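Local atomic coordinates of flavin adenine dinucleotide synthase (Saccharomyces cerevisiae, PDB entry 2WSI), a protein that catalyses the last step of FAD biosynthesis, transferring the adenylyl group of ATP to flavin mononucleotide and releasing diphosphate. Residues 273-276 with 277-280; 117-120 with 121-125. One frame throughout, in Å; residues are numbered along the deposited sequence.

Interaction 1: residues 273-276 with 277-280; sequences SVVD and KERF
Helix 274-279 carries an i to i+3 salt bridge between D276 and R279, one turn apart and lying side by side. R279 NH1 donates to D276 OD1 over 2.8 Å, reaching the oxygen nearly along its C-O axis while that oxygen sits at the edge of the guanidinium, a little out of its plane. The two flat groups are steeply turned, their planes 63° apart, and the pair meets through one oxygen and one nitrogen. R279 makes the reach by leaving its backbone with CG opposite N (chi1 169°) and bending at chi3, which brings NH1 back beside the carboxylate and within 3.9 Å of V275 CG2. The second carboxylate oxygen, OD2, is hydrogen-bonded to T115 OG1 of helix 114-126, so both oxygens of this buried acid have partners. Farther along, F280 N bonds D276 O at 2.9 Å, and the same carbonyl oxygen stands 3.0 Å above one face of the F280 ring, offset toward its rim; ring atom CE2 meets D276 CB at 3.8 Å. The first turn begins at S273, the N-cap residue, whose O receives K277 N at 2.9 Å, while E278 N bonds V274 O. Successive i to i+4 backbone bonds starting from an N-cap serine, with an i to i+3 acid-base pair, are ordinary features of an alpha-helix, here one that touches helix 114-126 through S273, V275 and D276.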
ATOM      1  N   SER A 273     -14.735 -10.484  -7.031  1.00 14.06           N
ATOM      2  CA  SER A 273     -16.070 -10.151  -7.526  1.00 21.96           C
ATOM      3  C   SER A 273     -16.459 -11.229  -8.540  1.00 26.97           C
ATOM      4  O   SER A 273     -15.576 -11.819  -9.182  1.00 20.39           O
ATOM      5  CB  SER A 273     -16.060  -8.773  -8.177  1.00 27.22           C
ATOM      6  OG  SER A 273     -17.286  -8.516  -8.842  1.00 43.75           O
ATOM      7  N   VAL A 274     -17.755 -11.508  -8.685  1.00 25.94           N
ATOM      8  CA  VAL A 274     -18.154 -12.576  -9.606  1.00 21.37           C
ATOM      9  C   VAL A 274     -17.639 -12.250 -10.996  1.00 26.22           C
ATOM     10  O   VAL A 274     -17.051 -13.116 -11.646  1.00 28.48           O
ATOM     11  CB  VAL A 274     -19.687 -12.904  -9.608  1.00 29.51           C
ATOM     12  CG1 VAL A 274     -20.132 -13.354  -8.223  1.00 38.33           C
ATOM     13  CG2 VAL A 274     -20.520 -11.729 -10.058  1.00 41.37           C
ATOM     14  N   VAL A 275     -17.788 -11.004 -11.439  1.00 20.90           N
ATOM     15  CA  VAL A 275     -17.289 -10.662 -12.771  1.00 23.89           C
ATOM     16  C   VAL A 275     -15.810 -11.044 -12.912  1.00 27.40           C
ATOM     17  O   VAL A 275     -15.390 -11.594 -13.935  1.00 22.20           O
ATOM     18  CB  VAL A 275     -17.535  -9.173 -13.150  1.00 22.21           C
ATOM     19  CG1 VAL A 275     -16.756  -8.246 -12.271  1.00 32.04           C
ATOM     20  CG2 VAL A 275     -17.151  -8.927 -14.595  1.00 32.57           C
ATOM     21  N   ASP A 276     -15.005 -10.784 -11.883  1.00 23.50           N
ATOM     22  CA  ASP A 276     -13.587 -11.124 -11.997  1.00 24.01           C
ATOM     23  C   ASP A 276     -13.364 -12.627 -11.975  1.00 25.97           C
ATOM     24  O   ASP A 276     -12.422 -13.134 -12.591  1.00 20.86           O
ATOM     25  CB  ASP A 276     -12.768 -10.439 -10.898  1.00 17.84           C
ATOM     26  CG  ASP A 276     -12.564  -8.993 -11.179  1.00 24.34           C
ATOM     27  OD1 ASP A 276     -12.592  -8.617 -12.376  1.00 19.65           O
ATOM     28  OD2 ASP A 276     -12.364  -8.220 -10.224  1.00 19.50           O
ATOM     29  N   LYS A 277     -14.216 -13.340 -11.253  1.00 22.94           N
ATOM     30  CA  LYS A 277     -14.136 -14.796 -11.221  1.00 32.45           C
ATOM     31  C   LYS A 277     -14.345 -15.385 -12.631  1.00 28.21           C
ATOM     32  O   LYS A 277     -13.692 -16.367 -13.005  1.00 27.66           O
ATOM     33  CB  LYS A 277     -15.160 -15.368 -10.238  1.00 34.79           C
ATOM     34  CG  LYS A 277     -14.820 -15.156  -8.761  1.00 37.94           C
ATOM     35  CD  LYS A 277     -15.751 -15.993  -7.867  1.00 37.42           C
ATOM     36  CE  LYS A 277     -15.671 -15.586  -6.388  1.00 41.40           C
ATOM     37  NZ  LYS A 277     -16.889 -16.012  -5.634  1.00 48.32           N
ATOM     38  N   GLU A 278     -15.245 -14.777 -13.404  1.00 27.40           N
ATOM     39  CA  GLU A 278     -15.490 -15.199 -14.791  1.00 32.88           C
ATOM     40  C   GLU A 278     -14.236 -14.947 -15.600  1.00 38.93           C
ATOM     41  O   GLU A 278     -13.715 -15.833 -16.278  1.00 34.48           O
ATOM     42  CB  GLU A 278     -16.658 -14.409 -15.396  1.00 27.31           C
ATOM     43  CG  GLU A 278     -16.608 -14.253 -16.939  1.00 44.16           C
ATOM     44  CD  GLU A 278     -15.722 -13.079 -17.440  1.00 51.59           C
ATOM     45  OE1 GLU A 278     -15.834 -11.937 -16.914  1.00 44.11           O
ATOM     46  OE2 GLU A 278     -14.927 -13.299 -18.391  1.00 44.43           O
ATOM     47  N   ARG A 279     -13.756 -13.716 -15.488  1.00 30.82           N
ATOM     48  CA  ARG A 279     -12.602 -13.223 -16.221  1.00 33.70           C
ATOM     49  C   ARG A 279     -11.367 -14.076 -15.946  1.00 33.52           C
ATOM     50  O   ARG A 279     -10.507 -14.240 -16.816  1.00 37.49           O
ATOM     51  CB  ARG A 279     -12.393 -11.765 -15.811  1.00 32.68           C
ATOM     52  CG  ARG A 279     -11.120 -11.098 -16.231  1.00 38.68           C
ATOM     53  CD  ARG A 279     -11.114  -9.651 -15.702  1.00 33.33           C
ATOM     54  NE  ARG A 279     -11.865  -8.737 -16.562  1.00 42.03           N
ATOM     55  CZ  ARG A 279     -12.927  -8.016 -16.201  1.00 44.98           C
ATOM     56  NH1 ARG A 279     -13.411  -8.054 -14.958  1.00 29.51           N
ATOM     57  NH2 ARG A 279     -13.500  -7.225 -17.097  1.00 39.10           N
ATOM     58  N   PHE A 280     -11.298 -14.654 -14.753  1.00 27.20           N
ATOM     59  CA  PHE A 280     -10.145 -15.458 -14.358  1.00 29.01           C
ATOM     60  C   PHE A 280     -10.362 -16.959 -14.528  1.00 33.98           C
ATOM     61  O   PHE A 280      -9.466 -17.744 -14.208  1.00 35.62           O
ATOM     62  CB  PHE A 280      -9.784 -15.202 -12.895  1.00 32.41           C
ATOM     63  CG  PHE A 280      -9.466 -13.768 -12.579  1.00 30.76           C
ATOM     64  CD1 PHE A 280      -8.972 -12.914 -13.549  1.00 32.31           C
ATOM     65  CD2 PHE A 280      -9.618 -13.294 -11.283  1.00 34.82           C
ATOM     66  CE1 PHE A 280      -8.668 -11.594 -13.238  1.00 33.11           C
ATOM     67  CE2 PHE A 280      -9.322 -11.991 -10.963  1.00 20.05           C
ATOM     68  CZ  PHE A 280      -8.842 -11.135 -11.945  1.00 33.88           C
TER

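Interaction 2: residues 117-120 with 121-125; sequences ENFV and LETSE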
ATOM      1  N   GLU A 117     -11.899  -2.231  -6.798  1.00 12.68           N
ATOM      2  CA  GLU A 117     -12.840  -1.180  -6.387  1.00 18.65           C
ATOM      3  C   GLU A 117     -13.516  -1.554  -5.074  1.00 11.40           C
ATOM      4  O   GLU A 117     -13.622  -0.740  -4.148  1.00 15.83           O
ATOM      5  CB  GLU A 117     -13.915  -0.962  -7.463  1.00 19.13           C
ATOM      6  CG  GLU A 117     -13.470  -0.087  -8.634  1.00 24.78           C
ATOM      7  CD  GLU A 117     -14.395  -0.208  -9.851  1.00 32.99           C
ATOM      8  OE1 GLU A 117     -15.234  -1.144  -9.851  1.00 28.66           O
ATOM      9  OE2 GLU A 117     -14.274   0.612 -10.809  1.00 29.70           O
ATOM     10  N   ASN A 118     -13.964  -2.792  -4.977  1.00 11.92           N
ATOM     11  CA  ASN A 118     -14.641  -3.243  -3.760  1.00 17.21           C
ATOM     12  C   ASN A 118     -13.703  -3.218  -2.546  1.00 15.15           C
ATOM     13  O   ASN A 118     -14.094  -2.822  -1.454  1.00 12.18           O
ATOM     14  CB  ASN A 118     -15.230  -4.642  -3.941  1.00 13.65           C
ATOM     15  CG  ASN A 118     -16.490  -4.641  -4.798  1.00 21.76           C
ATOM     16  OD1 ASN A 118     -17.183  -3.637  -4.897  1.00 28.27           O
ATOM     17  ND2 ASN A 118     -16.776  -5.763  -5.430  1.00 21.13           N
ATOM     18  N   PHE A 119     -12.462  -3.638  -2.759  1.00  8.88           N
ATOM     19  CA  PHE A 119     -11.445  -3.596  -1.716  1.00 12.16           C
ATOM     20  C   PHE A 119     -11.146  -2.163  -1.257  1.00 10.19           C
ATOM     21  O   PHE A 119     -10.942  -1.908  -0.067  1.00  9.67           O
ATOM     22  CB  PHE A 119     -10.146  -4.251  -2.225  1.00 11.86           C
ATOM     23  CG  PHE A 119      -9.102  -4.389  -1.157  1.00 11.07           C
ATOM     24  CD1 PHE A 119      -9.275  -5.293  -0.114  1.00 10.02           C
ATOM     25  CD2 PHE A 119      -7.961  -3.614  -1.185  1.00 10.46           C
ATOM     26  CE1 PHE A 119      -8.311  -5.427   0.862  1.00 12.71           C
ATOM     27  CE2 PHE A 119      -7.012  -3.740  -0.205  1.00 12.17           C
ATOM     28  CZ  PHE A 119      -7.183  -4.646   0.815  1.00 11.76           C
ATOM     29  N   VAL A 120     -11.096  -1.226  -2.196  1.00 10.95           N
ATOM     30  CA  VAL A 120     -10.853   0.172  -1.829  1.00 12.91           C
ATOM     31  C   VAL A 120     -11.961   0.693  -0.932  1.00 15.50           C
ATOM     32  O   VAL A 120     -11.708   1.348   0.083  1.00  8.59           O
ATOM     33  CB  VAL A 120     -10.729   1.081  -3.078  1.00  9.49           C
ATOM     34  CG1 VAL A 120     -10.692   2.527  -2.670  1.00 13.62           C
ATOM     35  CG2 VAL A 120      -9.441   0.709  -3.880  1.00 12.30           C
ATOM     36  N   LEU A 121     -13.202   0.414  -1.313  1.00 11.07           N
ATOM     37  CA  LEU A 121     -14.359   0.834  -0.506  1.00 13.66           C
ATOM     38  C   LEU A 121     -14.334   0.186   0.887  1.00 14.52           C
ATOM     39  O   LEU A 121     -14.511   0.867   1.883  1.00 12.67           O
ATOM     40  CB  LEU A 121     -15.672   0.484  -1.227  1.00 16.12           C
ATOM     41  CG  LEU A 121     -15.944   1.149  -2.582  1.00 20.39           C
ATOM     42  CD1 LEU A 121     -17.392   0.813  -3.056  1.00 25.24           C
ATOM     43  CD2 LEU A 121     -15.756   2.652  -2.575  1.00 27.36           C
ATOM     44  N   GLU A 122     -14.113  -1.128   0.965  1.00 11.82           N
ATOM     45  CA  GLU A 122     -14.088  -1.796   2.260  1.00 12.61           C
ATOM     46  C   GLU A 122     -12.948  -1.273   3.141  1.00 12.77           C
ATOM     47  O   GLU A 122     -13.130  -1.050   4.338  1.00 11.39           O
ATOM     48  CB  GLU A 122     -13.952  -3.320   2.121  1.00 14.42           C
ATOM     49  CG  GLU A 122     -15.196  -4.026   1.576  1.00 23.02           C
ATOM     50  CD  GLU A 122     -16.317  -4.112   2.619  1.00 30.54           C
ATOM     51  OE1 GLU A 122     -16.074  -3.798   3.813  1.00 22.75           O
ATOM     52  OE2 GLU A 122     -17.442  -4.488   2.237  1.00 26.57           O
ATOM     53  N   THR A 123     -11.768  -1.063   2.565  1.00  9.09           N
ATOM     54  CA  THR A 123     -10.655  -0.668   3.409  1.00  9.35           C
ATOM     55  C   THR A 123     -10.765   0.822   3.727  1.00 12.23           C
ATOM     56  O   THR A 123     -10.245   1.279   4.744  1.00 10.81           O
ATOM     57  CB  THR A 123      -9.275  -1.065   2.822  1.00 14.09           C
ATOM     58  OG1 THR A 123      -9.104  -0.498   1.523  1.00  9.74           O
ATOM     59  CG2 THR A 123      -9.142  -2.574   2.739  1.00  9.73           C
ATOM     60  N   SER A 124     -11.452   1.587   2.878  1.00 10.70           N
ATOM     61  CA  SER A 124     -11.745   2.986   3.221  1.00 10.03           C
ATOM     62  C   SER A 124     -12.575   3.036   4.504  1.00 12.91           C
ATOM     63  O   SER A 124     -12.425   3.932   5.324  1.00 10.76           O
ATOM     64  CB  SER A 124     -12.513   3.673   2.093  1.00 14.08           C
ATOM     65  OG  SER A 124     -11.626   4.014   1.038  1.00 20.98           O
ATOM     66  N   GLU A 125     -13.482   2.076   4.669  1.00 15.74           N
ATOM     67  CA  GLU A 125     -14.289   2.039   5.880  1.00 15.02           C
ATOM     68  C   GLU A 125     -13.485   1.494   7.074  1.00 14.67           C
ATOM     69  O   GLU A 125     -13.612   2.005   8.193  1.00 14.80           O
ATOM     70  CB  GLU A 125     -15.580   1.246   5.657  1.00 16.24           C
ATOM     71  CG  GLU A 125     -16.505   1.932   4.632  1.00 25.56           C
ATOM     72  CD  GLU A 125     -17.516   2.897   5.261  1.00 37.48           C
ATOM     73  OE1 GLU A 125     -17.299   3.313   6.424  1.00 28.88           O
ATOM     74  OE2 GLU A 125     -18.532   3.226   4.588  1.00 32.98           O
TER
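Two carbonyls of helix 114-126, those of F119 and V120, each accept two bonds from the residue four places on, one from its amide and one from its side-chain hydroxyl. F119 O takes T123 N at 2.9 Å and T123 OG1 at 2.8 Å, the two donors arriving from opposite faces of the carbonyl plane. V120 O is gripped likewise by S124 N and S124 OG, both at 2.8 Å, with the hydroxyl well above the plane. T123 OG1, set between its own N and carbonyl carbon (chi1 57°), can therefore turn back to F119 O, and it also bonds the hydroxyl of Y60. That same torsion directs T123 CG2 over one face of the F119 ring, a CH-pi contact 3.6 Å from the centroid, displaced toward the rim near CZ. An alanine here removes OG1 and the CG2 methyl, which would probably leave F119 O with only the amide of this residue, Y60 without this hydroxyl partner and the ring without its CH-pi contact. Upstream, L121 N bonds E117 O and E122 N bonds N118 O, each with an N-H angle of 167°, so four successive carbonyls are satisfied. Serine and threonine hydroxyls bonding back to the i-4 carbonyl are a familiar feature of alpha-helices; here they lie on buried residues of helix 114-126, in the beta-alpha-beta unit it forms with strands 102-106 and 129-133.

How the interactions relate
Both interactions illustrate how a helix secures successive turns, yet their side chains do so differently. Interaction 2 lies within the beta-alpha-beta unit, with the side chain of V120 about 8 Å from the bound FAD, and its buried polar groups are neutral hydroxyls turned back onto the backbone. Interaction 1 lies farther from the centre of the chain, away from the annotated sites, and ties its turn with opposite charges. Each is partly buried and mixes buried and exposed residues. Their centres are 18 Å apart, but they meet where S273 CB packs 4.1 Å from N118 ND2, placing the start of helix 274-279 against helix 114-126.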